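Local coordinates for protein putative L-alanine-DL-glutamate epimerase (Burkholderia xenovorans, PDB 3GO2) that probably acts as a racemase or epimerase of the mandelate racemase/muconate lactonizing enzyme family and binds magnesium ions, at residues 13-22 against 345-356; 85-96 against 293-301. All blocks are in the same frame, centred on the assembly; numbering follows the deposited sequence. Where two conformers were deposited one is given.

Contact 1: residues 13-22 against 345-356; sequences CDAGWRNYHF and DIDRLAWEDELF
Tyr20 OH donates to Glu352 OE1, and this bond is one of those that fasten the hairpin formed by strands 5-14 and 19-27 of the enolase-type N-terminal domain to the C-terminal part of the chain. The bond, 2.6 Å from Tyr20 OH to Glu352 OE1, arrives on the syn side of the carboxylate, whose plane stands 84° from the ring. Leu355 CD1 meets the edge of the same ring, 3.9 Å from Tyr20 CE2, while Leu349 CD1 rests on Ala15, 3.5 Å from its CA. Farther along, Phe22 and Phe356 meet rim to rim.

Glu352 CG lies opposite the backbone N (chi1 -177°) and the chain then bends at chi2, bringing the carboxylate to the hydroxyl. Its OE2 takes a salt bridge from Arg348 NH1, 3.0 Å away and above the carboxylate plane, and a bond from His323 N; Arg348 NH2 is tied to Asp345 O. Arg18 NH2, bonded to Phe320 O, weakly holds a water that donates to Asp345 OD2, while Asp345 OD1 is hydrogen-bonded to His125 ND1, a residue that contacts fumarate and 2-oxoglutarate where those are bound.

Near the hairpin's turn, Trp351 NE1 donates to Asp14 O at 3.2 Å from above the carbonyl plane.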
loop_
_atom_site.group_PDB
_atom_site.type_symbol
_atom_site.label_atom_id
_atom_site.label_comp_id
_atom_site.label_asym_id
_atom_site.label_seq_id
_atom_site.Cartn_x
_atom_site.Cartn_y
_atom_site.Cartn_z
ATOM N N CYS A 13 39.766 25.554 -17.541
ATOM C CA CYS A 13 39.988 26.951 -17.865
ATOM C C CYS A 13 39.039 27.857 -17.112
ATOM O O CYS A 13 37.991 27.433 -16.593
ATOM C CB CYS A 13 39.874 27.177 -19.374
ATOM S SG CYS A 13 38.187 27.088 -20.030
ATOM N N ASP A 14 39.412 29.126 -17.050
ATOM C CA ASP A 14 38.606 30.138 -16.372
ATOM C C ASP A 14 37.279 30.348 -17.096
ATOM O O ASP A 14 37.251 30.470 -18.320
ATOM C CB ASP A 14 39.349 31.483 -16.391
ATOM C CG ASP A 14 38.637 32.530 -15.595
ATOM O OD1 ASP A 14 38.349 32.268 -14.421
ATOM O OD2 ASP A 14 38.331 33.595 -16.149
ATOM N N ALA A 15 36.196 30.382 -16.319
ATOM C CA ALA A 15 34.869 30.768 -16.822
ATOM C C ALA A 15 34.259 31.900 -15.962
ATOM O O ALA A 15 33.051 32.008 -15.795
ATOM C CB ALA A 15 33.926 29.519 -16.902
ATOM N N GLY A 16 35.120 32.749 -15.412
ATOM C CA GLY A 16 34.701 33.983 -14.746
ATOM C C GLY A 16 34.501 33.779 -13.266
ATOM O O GLY A 16 35.396 34.076 -12.467
ATOM N N TRP A 17 33.330 33.249 -12.899
ATOM C CA TRP A 17 32.955 32.997 -11.503
ATOM C C TRP A 17 33.023 31.515 -11.160
ATOM O O TRP A 17 32.658 31.087 -10.065
ATOM C CB TRP A 17 31.541 33.528 -11.255
ATOM C CG TRP A 17 30.522 32.923 -12.167
ATOM C CD1 TRP A 17 30.264 33.280 -13.453
ATOM C CD2 TRP A 17 29.621 31.857 -11.859
ATOM N NE1 TRP A 17 29.265 32.502 -13.969
ATOM C CE2 TRP A 17 28.858 31.613 -13.016
ATOM C CE3 TRP A 17 29.398 31.076 -10.726
ATOM C CZ2 TRP A 17 27.860 30.644 -13.060
ATOM C CZ3 TRP A 17 28.415 30.109 -10.769
ATOM C CH2 TRP A 17 27.667 29.889 -11.929
ATOM N N ARG A 18 33.501 30.732 -12.129
ATOM C CA ARG A 18 33.670 29.320 -12.019
ATOM C C ARG A 18 34.665 28.910 -13.110
ATOM O O ARG A 18 35.086 29.729 -13.916
ATOM C CB ARG A 18 32.332 28.596 -12.218
ATOM C CG ARG A 18 31.695 28.923 -13.552
ATOM C CD ARG A 18 30.375 28.183 -13.758
ATOM N NE ARG A 18 29.751 28.613 -15.015
ATOM C CZ ARG A 18 28.630 28.099 -15.512
ATOM N NH1 ARG A 18 27.974 27.134 -14.854
ATOM N NH2 ARG A 18 28.149 28.566 -16.664
ATOM N N ASN A 19 35.012 27.632 -13.144
ATOM C CA ASN A 19 35.844 27.108 -14.205
ATOM C C ASN A 19 35.059 26.158 -15.075
ATOM O O ASN A 19 34.039 25.602 -14.644
ATOM C CB ASN A 19 37.018 26.354 -13.613
ATOM C CG ASN A 19 37.928 27.260 -12.811
ATOM O OD1 ASN A 19 38.202 28.386 -13.230
ATOM N ND2 ASN A 19 38.401 26.774 -11.670
ATOM N N TYR A 20 35.562 25.943 -16.279
ATOM C CA TYR A 20 35.100 24.831 -17.099
ATOM C C TYR A 20 36.111 23.718 -17.000
ATOM O O TYR A 20 37.291 23.979 -16.858
ATOM C CB TYR A 20 35.020 25.211 -18.556
ATOM C CG TYR A 20 33.962 26.203 -18.954
ATOM C CD1 TYR A 20 32.785 26.391 -18.218
ATOM C CD2 TYR A 20 34.095 26.899 -20.147
ATOM C CE1 TYR A 20 31.831 27.281 -18.631
ATOM C CE2 TYR A 20 33.132 27.777 -20.559
ATOM C CZ TYR A 20 32.004 27.960 -19.803
ATOM O OH TYR A 20 31.044 28.840 -20.257
ATOM N N HIS A 21 35.651 22.477 -17.110
ATOM C CA HIS A 21 36.526 21.329 -17.151
ATOM C C HIS A 21 36.213 20.440 -18.349
ATOM O O HIS A 21 35.071 20.358 -18.779
ATOM C CB HIS A 21 36.367 20.476 -15.887
ATOM C CG HIS A 21 36.633 21.214 -14.614
ATOM N ND1 HIS A 21 37.793 21.029 -13.890
ATOM C CD2 HIS A 21 35.878 22.089 -13.908
ATOM C CE1 HIS A 21 37.749 21.776 -12.798
ATOM N NE2 HIS A 21 36.604 22.432 -12.786
ATOM N N PHE A 22 37.231 19.742 -18.837
ATOM C CA PHE A 22 37.099 18.906 -20.027
ATOM C C PHE A 22 37.837 17.615 -19.861
ATOM O O PHE A 22 38.869 17.585 -19.179
ATOM C CB PHE A 22 37.648 19.635 -21.276
ATOM C CG PHE A 22 37.086 20.987 -21.468
ATOM C CD1 PHE A 22 35.859 21.157 -22.074
ATOM C CD2 PHE A 22 37.753 22.112 -21.012
ATOM C CE1 PHE A 22 35.312 22.431 -22.216
ATOM C CE2 PHE A 22 37.214 23.381 -21.168
ATOM C CZ PHE A 22 35.999 23.537 -21.750
ATOM N N ASP A 345 21.775 28.640 -21.472
ATOM C CA ASP A 345 22.083 30.015 -21.036
ATOM C C ASP A 345 22.365 30.814 -22.285
ATOM O O ASP A 345 23.220 30.451 -23.110
ATOM C CB ASP A 345 23.295 30.034 -20.098
ATOM C CG ASP A 345 22.972 29.504 -18.709
ATOM O OD1 ASP A 345 21.811 29.630 -18.256
ATOM O OD2 ASP A 345 23.897 28.996 -18.035
ATOM N N ILE A 346 21.645 31.913 -22.445
ATOM C CA ILE A 346 21.845 32.779 -23.598
ATOM C C ILE A 346 22.886 33.867 -23.271
ATOM O O ILE A 346 23.545 34.393 -24.186
ATOM C CB ILE A 346 20.479 33.337 -24.085
ATOM C CG1 ILE A 346 19.627 32.219 -24.710
ATOM C CG2 ILE A 346 20.659 34.466 -25.081
ATOM C CD1 ILE A 346 20.293 31.443 -25.857
ATOM N N ASP A 347 23.040 34.186 -21.986
ATOM C CA ASP A 347 24.126 35.054 -21.509
ATOM C C ASP A 347 25.438 34.269 -21.562
ATOM O O ASP A 347 25.579 33.226 -20.900
ATOM C CB ASP A 347 23.867 35.557 -20.094
ATOM C CG ASP A 347 22.587 36.381 -19.978
ATOM O OD1 ASP A 347 22.565 37.513 -20.521
ATOM O OD2 ASP A 347 21.614 35.882 -19.344
ATOM N N ARG A 348 26.394 34.772 -22.356
ATOM C CA ARG A 348 27.673 34.089 -22.535
ATOM C C ARG A 348 28.831 34.979 -22.129
ATOM O O ARG A 348 28.772 36.213 -22.225
ATOM C CB ARG A 348 27.901 33.630 -23.979
ATOM C CG ARG A 348 26.776 32.841 -24.659
ATOM C CD ARG A 348 26.249 31.690 -23.826
ATOM N NE ARG A 348 27.254 30.686 -23.519
ATOM C CZ ARG A 348 26.967 29.503 -22.964
ATOM N NH1 ARG A 348 27.914 28.627 -22.698
ATOM N NH2 ARG A 348 25.710 29.189 -22.674
ATOM N N LEU A 349 29.891 34.333 -21.686
ATOM C CA LEU A 349 31.153 35.008 -21.421
ATOM C C LEU A 349 31.724 35.645 -22.688
ATOM O O LEU A 349 31.575 35.137 -23.798
ATOM C CB LEU A 349 32.183 34.013 -20.907
ATOM C CG LEU A 349 31.848 33.250 -19.630
ATOM C CD1 LEU A 349 32.873 32.148 -19.389
ATOM C CD2 LEU A 349 31.766 34.161 -18.428
ATOM N N ALA A 350 32.438 36.749 -22.495
ATOM C CA ALA A 350 33.015 37.472 -23.620
ATOM C C ALA A 350 34.015 36.632 -24.423
ATOM O O ALA A 350 34.178 36.840 -25.627
ATOM C CB ALA A 350 33.662 38.756 -23.118
ATOM N N TRP A 351 34.661 35.677 -23.769
ATOM C CA TRP A 351 35.621 34.790 -24.436
ATOM C C TRP A 351 35.080 33.388 -24.763
ATOM O O TRP A 351 35.824 32.501 -25.175
ATOM C CB TRP A 351 36.912 34.696 -23.618
ATOM C CG TRP A 351 36.776 34.097 -22.263
ATOM C CD1 TRP A 351 36.956 32.782 -21.938
ATOM C CD2 TRP A 351 36.430 34.767 -21.042
ATOM N NE1 TRP A 351 36.793 32.603 -20.601
ATOM C CE2 TRP A 351 36.449 33.793 -20.020
ATOM C CE3 TRP A 351 36.108 36.088 -20.712
ATOM C CZ2 TRP A 351 36.145 34.087 -18.695
ATOM C CZ3 TRP A 351 35.812 36.390 -19.376
ATOM C CH2 TRP A 351 35.834 35.389 -18.389
ATOM N N GLU A 352 33.774 33.180 -24.596
ATOM C CA GLU A 352 33.225 31.839 -24.796
ATOM C C GLU A 352 33.540 31.285 -26.187
ATOM O O GLU A 352 33.936 30.124 -26.328
ATOM C CB GLU A 352 31.713 31.854 -24.595
ATOM C CG GLU A 352 31.008 30.495 -24.707
ATOM C CD GLU A 352 31.174 29.628 -23.485
ATOM O OE1 GLU A 352 31.634 30.145 -22.435
ATOM O OE2 GLU A 352 30.826 28.418 -23.578
ATOM N N ASP A 353 33.344 32.091 -27.226
ATOM C CA ASP A 353 33.470 31.550 -28.572
ATOM C C ASP A 353 34.937 31.208 -28.913
ATOM O O ASP A 353 35.165 30.325 -29.737
ATOM C CB ASP A 353 32.840 32.477 -29.619
ATOM C CG ASP A 353 31.302 32.522 -29.535
ATOM O OD1 ASP A 353 30.664 31.801 -28.703
ATOM O OD2 ASP A 353 30.713 33.298 -30.315
ATOM N N GLU A 354 35.892 31.875 -28.265
ATOM C CA GLU A 354 37.320 31.556 -28.395
ATOM C C GLU A 354 37.630 30.122 -27.969
ATOM O O GLU A 354 38.536 29.501 -28.508
ATOM C CB GLU A 354 38.150 32.546 -27.530
ATOM C CG GLU A 354 39.679 32.516 -27.700
ATOM C CD GLU A 354 40.436 33.267 -26.575
ATOM O OE1 GLU A 354 39.814 34.063 -25.835
ATOM O OE2 GLU A 354 41.664 33.045 -26.421
ATOM N N LEU A 355 36.888 29.619 -26.979
ATOM C CA LEU A 355 37.219 28.345 -26.336
ATOM C C LEU A 355 36.816 27.143 -27.152
ATOM O O LEU A 355 37.295 26.043 -26.880
ATOM C CB LEU A 355 36.530 28.241 -24.968
ATOM C CG LEU A 355 36.975 29.266 -23.928
ATOM C CD1 LEU A 355 36.043 29.217 -22.723
ATOM C CD2 LEU A 355 38.418 29.026 -23.517
ATOM N N PHE A 356 35.926 27.332 -28.129
ATOM C CA PHE A 356 35.375 26.215 -28.871
ATOM C C PHE A 356 35.417 26.452 -30.376
ATOM O O PHE A 356 35.335 27.594 -30.842
ATOM C CB PHE A 356 33.911 25.990 -28.444
ATOM C CG PHE A 356 33.747 25.715 -26.962
ATOM C CD1 PHE A 356 33.989 24.446 -26.456
ATOM C CD2 PHE A 356 33.398 26.724 -26.077
ATOM C CE1 PHE A 356 33.847 24.180 -25.099
ATOM C CE2 PHE A 356 33.242 26.463 -24.731
ATOM C CZ PHE A 356 33.490 25.182 -24.242
HETATM O O HOH W 1 26.305 28.896 -19.194
#

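Contact 2: residues 85-96 against 293-301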
loop_
_atom_site.group_PDB
_atom_site.type_symbol
_atom_site.label_atom_id
_atom_site.label_comp_id
_atom_site.label_asym_id
_atom_site.label_seq_id
_atom_site.Cartn_x
_atom_site.Cartn_y
_atom_site.Cartn_z
ATOM N N SER A 85 29.987 9.167 -9.858
ATOM C CA SER A 85 29.180 8.970 -11.046
ATOM C C SER A 85 29.367 10.112 -12.066
ATOM O O SER A 85 29.309 9.865 -13.287
ATOM C CB SER A 85 27.708 8.769 -10.691
ATOM O OG SER A 85 27.520 7.488 -10.112
ATOM N N GLU A 86 29.630 11.331 -11.593
ATOM C CA GLU A 86 29.948 12.435 -12.512
ATOM C C GLU A 86 31.240 12.152 -13.276
ATOM O O GLU A 86 31.341 12.441 -14.467
ATOM C CB GLU A 86 30.099 13.767 -11.792
ATOM C CG GLU A 86 28.827 14.315 -11.214
ATOM C CD GLU A 86 29.025 15.639 -10.567
ATOM O OE1 GLU A 86 29.632 16.546 -11.199
ATOM O OE2 GLU A 86 28.583 15.813 -9.385
ATOM N N GLY A 87 32.227 11.547 -12.625
ATOM C CA GLY A 87 33.465 11.236 -13.333
ATOM C C GLY A 87 33.232 10.196 -14.406
ATOM O O GLY A 87 33.751 10.298 -15.525
ATOM N N ILE A 88 32.440 9.179 -14.063
ATOM C CA ILE A 88 32.104 8.120 -15.000
ATOM C C ILE A 88 31.342 8.702 -16.215
ATOM O O ILE A 88 31.636 8.363 -17.365
ATOM C CB ILE A 88 31.274 7.034 -14.284
ATOM C CG1 ILE A 88 32.166 6.303 -13.276
ATOM C CG2 ILE A 88 30.676 6.059 -15.302
ATOM C CD1 ILE A 88 31.398 5.305 -12.399
ATOM N N GLY A 89 30.396 9.603 -15.938
ATOM C CA GLY A 89 29.596 10.252 -16.994
ATOM C C GLY A 89 30.435 11.067 -17.942
ATOM O O GLY A 89 30.223 11.075 -19.157
ATOM N N ALA A 90 31.400 11.791 -17.386
ATOM C CA ALA A 90 32.298 12.614 -18.205
ATOM C C ALA A 90 33.145 11.755 -19.146
ATOM O O ALA A 90 33.379 12.096 -20.343
ATOM C CB ALA A 90 33.194 13.452 -17.299
ATOM N N ILE A 91 33.629 10.632 -18.623
ATOM C CA ILE A 91 34.394 9.714 -19.465
ATOM C C ILE A 91 33.496 9.099 -20.540
ATOM O O ILE A 91 33.897 8.998 -21.686
ATOM C CB ILE A 91 35.114 8.656 -18.649
ATOM C CG1 ILE A 91 36.161 9.330 -17.757
ATOM C CG2 ILE A 91 35.736 7.582 -19.574
ATOM C CD1 ILE A 91 36.871 8.338 -16.770
ATOM N N GLU A 92 32.285 8.700 -20.165
ATOM C CA GLU A 92 31.315 8.180 -21.117
ATOM C C GLU A 92 31.106 9.142 -22.260
ATOM O O GLU A 92 31.072 8.747 -23.422
ATOM C CB GLU A 92 29.982 7.871 -20.417
ATOM C CG GLU A 92 28.901 7.432 -21.411
ATOM C CD GLU A 92 27.729 6.785 -20.743
ATOM O OE1 GLU A 92 26.646 7.410 -20.694
ATOM O OE2 GLU A 92 27.902 5.644 -20.294
ATOM N N ASN A 93 30.951 10.417 -21.936
ATOM C CA ASN A 93 30.669 11.385 -22.951
ATOM C C ASN A 93 31.858 11.605 -23.890
ATOM O O ASN A 93 31.657 11.854 -25.060
ATOM C CB ASN A 93 30.142 12.674 -22.347
ATOM C CG ASN A 93 28.729 12.541 -21.895
ATOM O OD1 ASN A 93 27.984 11.688 -22.411
ATOM N ND2 ASN A 93 28.314 13.409 -20.969
ATOM N N ALA A 94 33.081 11.438 -23.395
ATOM C CA ALA A 94 34.265 11.541 -24.257
ATOM C C ALA A 94 34.387 10.294 -25.125
ATOM O O ALA A 94 34.744 10.390 -26.294
ATOM C CB ALA A 94 35.547 11.759 -23.411
ATOM N N LEU A 95 34.032 9.136 -24.560
ATOM C CA LEU A 95 34.007 7.872 -25.326
ATOM C C LEU A 95 33.002 7.979 -26.473
ATOM O O LEU A 95 33.285 7.563 -27.604
ATOM C CB LEU A 95 33.682 6.692 -24.417
ATOM C CG LEU A 95 34.783 6.108 -23.545
ATOM C CD1 LEU A 95 34.242 5.166 -22.476
ATOM C CD2 LEU A 95 35.771 5.357 -24.434
ATOM N N LEU A 96 31.824 8.528 -26.200
ATOM C CA LEU A 96 30.813 8.633 -27.255
ATOM C C LEU A 96 31.295 9.535 -28.383
ATOM O O LEU A 96 31.146 9.202 -29.563
ATOM C CB LEU A 96 29.493 9.149 -26.695
ATOM C CG LEU A 96 28.725 8.190 -25.793
ATOM C CD1 LEU A 96 27.625 8.984 -25.069
ATOM C CD2 LEU A 96 28.140 6.993 -26.593
ATOM N N THR A 293 22.637 15.056 -18.233
ATOM C CA THR A 293 23.364 14.130 -19.074
ATOM C C THR A 293 24.864 14.368 -18.993
ATOM O O THR A 293 25.653 13.488 -19.330
ATOM C CB THR A 293 22.915 14.166 -20.559
ATOM O OG1 THR A 293 23.552 15.246 -21.244
ATOM C CG2 THR A 293 21.393 14.247 -20.696
ATOM N N ILE A 294 25.256 15.567 -18.580
ATOM C CA ILE A 294 26.660 15.893 -18.349
ATOM C C ILE A 294 27.184 15.081 -17.140
ATOM O O ILE A 294 28.276 14.500 -17.169
ATOM C CB ILE A 294 26.805 17.417 -18.095
ATOM C CG1 ILE A 294 26.251 18.237 -19.262
ATOM C CG2 ILE A 294 28.252 17.778 -17.778
ATOM C CD1 ILE A 294 26.704 17.782 -20.659
ATOM N N TRP A 295 26.382 15.032 -16.088
ATOM C CA TRP A 295 26.653 14.217 -14.922
ATOM C C TRP A 295 26.525 12.698 -15.198
ATOM O O TRP A 295 27.376 11.903 -14.796
ATOM C CB TRP A 295 25.641 14.590 -13.838
ATOM C CG TRP A 295 25.975 15.828 -13.083
ATOM C CD1 TRP A 295 26.786 16.851 -13.482
ATOM C CD2 TRP A 295 25.523 16.160 -11.770
ATOM N NE1 TRP A 295 26.871 17.802 -12.486
ATOM C CE2 TRP A 295 26.102 17.394 -11.426
ATOM C CE3 TRP A 295 24.677 15.525 -10.851
ATOM C CZ2 TRP A 295 25.875 18.006 -10.186
ATOM C CZ3 TRP A 295 24.474 16.126 -9.619
ATOM C CH2 TRP A 295 25.057 17.353 -9.310
ATOM N N ASN A 296 25.415 12.294 -15.825
ATOM C CA ASN A 296 25.102 10.852 -15.973
ATOM C C ASN A 296 25.865 10.137 -17.076
ATOM O O ASN A 296 26.071 8.921 -17.024
ATOM C CB ASN A 296 23.596 10.661 -16.191
ATOM C CG ASN A 296 22.829 10.591 -14.898
ATOM O OD1 ASN A 296 22.708 9.515 -14.306
ATOM N ND2 ASN A 296 22.255 11.713 -14.487
ATOM N N GLY A 297 26.287 10.902 -18.085
ATOM C CA GLY A 297 26.642 10.346 -19.379
ATOM C C GLY A 297 25.395 10.264 -20.227
ATOM O O GLY A 297 24.299 9.914 -19.755
ATOM N N VAL A 298 25.530 10.582 -21.505
ATOM C CA VAL A 298 24.390 10.542 -22.385
ATOM C C VAL A 298 23.826 9.136 -22.608
ATOM O O VAL A 298 22.610 8.996 -22.778
ATOM C CB VAL A 298 24.746 11.259 -23.753
ATOM C CG1 VAL A 298 23.724 10.946 -24.838
ATOM C CG2 VAL A 298 24.881 12.766 -23.514
ATOM N N TRP A 299 24.667 8.098 -22.608
ATOM C CA TRP A 299 24.157 6.747 -22.851
ATOM C C TRP A 299 23.289 6.335 -21.685
ATOM O O TRP A 299 22.194 5.810 -21.865
ATOM C CB TRP A 299 25.299 5.757 -23.065
ATOM C CG TRP A 299 24.857 4.460 -23.639
ATOM C CD1 TRP A 299 24.736 3.273 -22.991
ATOM C CD2 TRP A 299 24.464 4.224 -24.995
ATOM N NE1 TRP A 299 24.316 2.297 -23.879
ATOM C CE2 TRP A 299 24.142 2.869 -25.108
ATOM C CE3 TRP A 299 24.401 5.029 -26.132
ATOM C CZ2 TRP A 299 23.730 2.301 -26.326
ATOM C CZ3 TRP A 299 24.008 4.460 -27.314
ATOM C CH2 TRP A 299 23.680 3.123 -27.400
ATOM N N GLN A 300 23.758 6.606 -20.472
ATOM C CA GLN A 300 22.959 6.328 -19.293
ATOM C C GLN A 300 21.681 7.180 -19.292
ATOM O O GLN A 300 20.626 6.700 -18.876
ATOM C CB GLN A 300 23.773 6.581 -18.014
ATOM C CG GLN A 300 25.090 5.811 -17.902
ATOM C CD GLN A 300 24.980 4.354 -18.297
ATOM O OE1 GLN A 300 24.103 3.643 -17.804
ATOM N NE2 GLN A 300 25.821 3.919 -19.236
ATOM N N SER A 301 21.771 8.411 -19.792
ATOM C CA SER A 301 20.628 9.310 -19.835
ATOM C C SER A 301 19.557 8.812 -20.791
ATOM O O SER A 301 18.377 9.068 -20.555
ATOM C CB SER A 301 21.063 10.730 -20.210
ATOM O OG SER A 301 21.984 11.184 -19.251
HETATM O O HOH W 2 27.547 7.867 -14.283
HETATM O O HOH W 3 30.274 14.761 -15.307
HETATM O O HOH W 4 30.110 15.036 -19.323
#
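Two side chains of helix 82-103 reach the start of helix 298-310: Glu92 has CG opposite its backbone N (chi1 175°) and runs on extended, whereas Asn93 has CG opposite its carbonyl carbon (chi1 -75°). Glu92 OE1 thus accepts from Gln300 N at 3.0 Å, and more weakly from Trp299 N, while OE2 offers its syn lone pair to Gln300 NE2 in a nearly straight bond of 2.9 Å. Asn93 OD1 takes Val298 N in its carbonyl plane at 2.8 Å, and ND2 donates to Thr293 O. Amide groups at the amino end of one helix are satisfied by side chains of another, and the helix dipole would favour the negative charge of Glu92.

Gly89 and Gly297, the N-cap residue, let the backbones come together, with CA of Gly89 3.5 Å from N of Gly297. At the other end Glu86 lies flat on one face of the Trp295 indole, CD 3.5 Å above the ring plane; its OE2 is bonded to Ser43.

Helix 82-103 packs on helices 293-296 and 298-310, parted by Gly297, after strand 288-291; helices 46-57 and 65-76 pack against it, and Ile294 and Val298 touch Ile328 of helix 323-335.

How the contacts relate
Both contacts join the N-terminal domain to the C-terminal, TIM-barrel-like part, contact 1 through the antiparallel sheet and contact 2 through helix 82-103. Their centres lie 20 Å apart and their nearest atoms about 7 Å. In chain order come 13-22, 85-96, 293-301 and 345-356, so the outer pair brackets the inner. Strand 32-37 serves both, touching Phe22 and Phe356 and bonding Ala90 O through Ser35; Tyr321 likewise bonds Arg348 and touches Trp295. Asp345 lies beside His125, and the side chain of Trp295 about 4 Å from a bound magnesium ion. These are two of the places where the domains meet, consistent with the enolase-superfamily layout in which the N-terminal domain packs against the barrel.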